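Local coordinates for protein transcriptional regulator, LacI family (Burkholderia phymatum, PDB 2RGY) that probably regulates transcription as a LacI-family DNA-binding protein, its periplasmic-binding-protein-like domain presumably sensing a small sugar-like effector, at residues Gly9-Phe14 with Trp254-Cys259. Sequence-based numbering, arbitrary orientation.
Sequences GIIGLF and WLINQC
Ile11, on strand 10-14 of the parallel sheet, meets Leu255 and Ile256 of helix 244-260 in the N-terminal lobe of a periplasmic-binding-protein-like fold. This is α/β packing: a helix from late in the chain, more than 200 residues on, returns to lie against the first strand of the chain, between strands 40-44 and 70-73. The tight part is wholly apolar. Ile11 and Leu255 reach toward each other tip to tip, with Ile11 CG2 3.9 Å from Leu255 CD2. The same leucine methyl also lies 4.0 Å from Ile11 CD1, so it sits against both branches of the isoleucine. Leu255 CG stands anti to the backbone N (chi1 -175°), and from there CD2 is the methyl that meets Ile11. Ile256 crosses Ile11 at about a right angle, its CG1 lying against Ile11 CD1. Leu34 of helix 21-36 also packs on Ile11, and Glu33 of that helix touches Ile256, so helix 21-36 adjoins both sides. Cys259, one turn on from Leu255, points toward the strand but stays at looser range, 4.7 Å at its nearest. On the more exposed side of the helix, polar and aromatic groups take over: Trp254 makes a cation-pi contact with Arg268, and Gln258 folds back along its own helix, its NE2 above one face of the indole, near the rim, and donating to Trp254 O at 3.0 Å, with an N-H...O angle of 146°.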
# COMPACT_ATOMS: atom_id res chain seq x y z
N GLY A 9 13.03 -14.32 20.49
CA GLY A 9 13.28 -12.93 20.15
C GLY A 9 12.49 -12.46 18.94
O GLY A 9 12.86 -11.48 18.29
N ILE A 10 11.41 -13.17 18.62
CA ILE A 10 10.56 -12.82 17.48
C ILE A 10 9.09 -12.83 17.86
O ILE A 10 8.62 -13.71 18.58
CB ILE A 10 10.69 -13.84 16.31
CG1 ILE A 10 12.15 -14.23 16.08
CG2 ILE A 10 10.11 -13.24 15.05
CD1 ILE A 10 13.07 -13.07 15.88
N ILE A 11 8.36 -11.84 17.36
CA ILE A 11 6.94 -11.77 17.59
C ILE A 11 6.32 -11.99 16.22
O ILE A 11 6.82 -11.49 15.22
CB ILE A 11 6.52 -10.40 18.18
CG1 ILE A 11 6.82 -10.39 19.69
CG2 ILE A 11 5.04 -10.13 17.93
CD1 ILE A 11 6.36 -9.14 20.41
N GLY A 12 5.26 -12.79 16.16
CA GLY A 12 4.62 -13.04 14.88
C GLY A 12 3.51 -12.05 14.62
O GLY A 12 2.90 -11.55 15.55
N LEU A 13 3.26 -11.75 13.35
CA LEU A 13 2.22 -10.80 12.97
C LEU A 13 1.39 -11.28 11.78
O LEU A 13 1.94 -11.55 10.72
CB LEU A 13 2.83 -9.44 12.63
CG LEU A 13 1.90 -8.45 11.92
CD1 LEU A 13 0.70 -8.11 12.80
CD2 LEU A 13 2.68 -7.19 11.57
N PHE A 14 0.08 -11.37 11.96
CA PHE A 14 -0.77 -11.76 10.85
C PHE A 14 -1.61 -10.58 10.37
O PHE A 14 -2.23 -9.88 11.17
CB PHE A 14 -1.73 -12.88 11.22
CG PHE A 14 -2.73 -13.18 10.14
CD1 PHE A 14 -2.39 -14.00 9.07
CD2 PHE A 14 -4.00 -12.59 10.16
CE1 PHE A 14 -3.30 -14.24 8.02
CE2 PHE A 14 -4.92 -12.81 9.12
CZ PHE A 14 -4.57 -13.64 8.05
N TRP A 254 1.90 -3.50 24.73
CA TRP A 254 1.26 -4.33 25.73
C TRP A 254 1.81 -5.75 25.61
O TRP A 254 2.16 -6.38 26.61
CB TRP A 254 -0.26 -4.36 25.52
CG TRP A 254 -0.99 -5.19 26.53
CD1 TRP A 254 -1.31 -4.83 27.80
CD2 TRP A 254 -1.47 -6.53 26.35
NE1 TRP A 254 -1.97 -5.87 28.44
CE2 TRP A 254 -2.08 -6.92 27.57
CE3 TRP A 254 -1.45 -7.45 25.29
CZ2 TRP A 254 -2.66 -8.19 27.75
CZ3 TRP A 254 -2.03 -8.71 25.46
CH2 TRP A 254 -2.63 -9.07 26.69
N LEU A 255 1.89 -6.24 24.38
CA LEU A 255 2.39 -7.58 24.11
C LEU A 255 3.87 -7.70 24.49
O LEU A 255 4.29 -8.69 25.08
CB LEU A 255 2.20 -7.92 22.63
CG LEU A 255 2.56 -9.33 22.17
CD1 LEU A 255 1.71 -10.34 22.94
CD2 LEU A 255 2.35 -9.46 20.67
N ILE A 256 4.65 -6.68 24.17
CA ILE A 256 6.07 -6.69 24.49
C ILE A 256 6.27 -6.74 26.01
O ILE A 256 7.18 -7.42 26.50
CB ILE A 256 6.78 -5.48 23.83
CG1 ILE A 256 6.81 -5.68 22.30
CG2 ILE A 256 8.20 -5.33 24.36
CD1 ILE A 256 7.47 -4.56 21.51
N ASN A 257 5.41 -6.05 26.76
CA ASN A 257 5.50 -6.07 28.23
C ASN A 257 5.39 -7.51 28.73
O ASN A 257 6.22 -7.98 29.51
CB ASN A 257 4.34 -5.26 28.85
CG ASN A 257 4.58 -3.76 28.81
OD1 ASN A 257 3.72 -2.98 29.24
ND2 ASN A 257 5.73 -3.34 28.30
N GLN A 258 4.37 -8.21 28.27
CA GLN A 258 4.12 -9.59 28.66
C GLN A 258 5.23 -10.54 28.23
O GLN A 258 5.58 -11.47 28.96
CB GLN A 258 2.80 -10.09 28.06
CG GLN A 258 1.72 -9.03 27.88
CD GLN A 258 1.17 -8.50 29.19
OE1 GLN A 258 0.67 -9.26 30.02
NE2 GLN A 258 1.25 -7.18 29.38
N CYS A 259 5.78 -10.31 27.04
CA CYS A 259 6.82 -11.16 26.47
C CYS A 259 8.25 -10.91 26.90
O CYS A 259 8.98 -11.85 27.22
CB CYS A 259 6.81 -11.08 24.94
SG CYS A 259 5.44 -11.86 24.11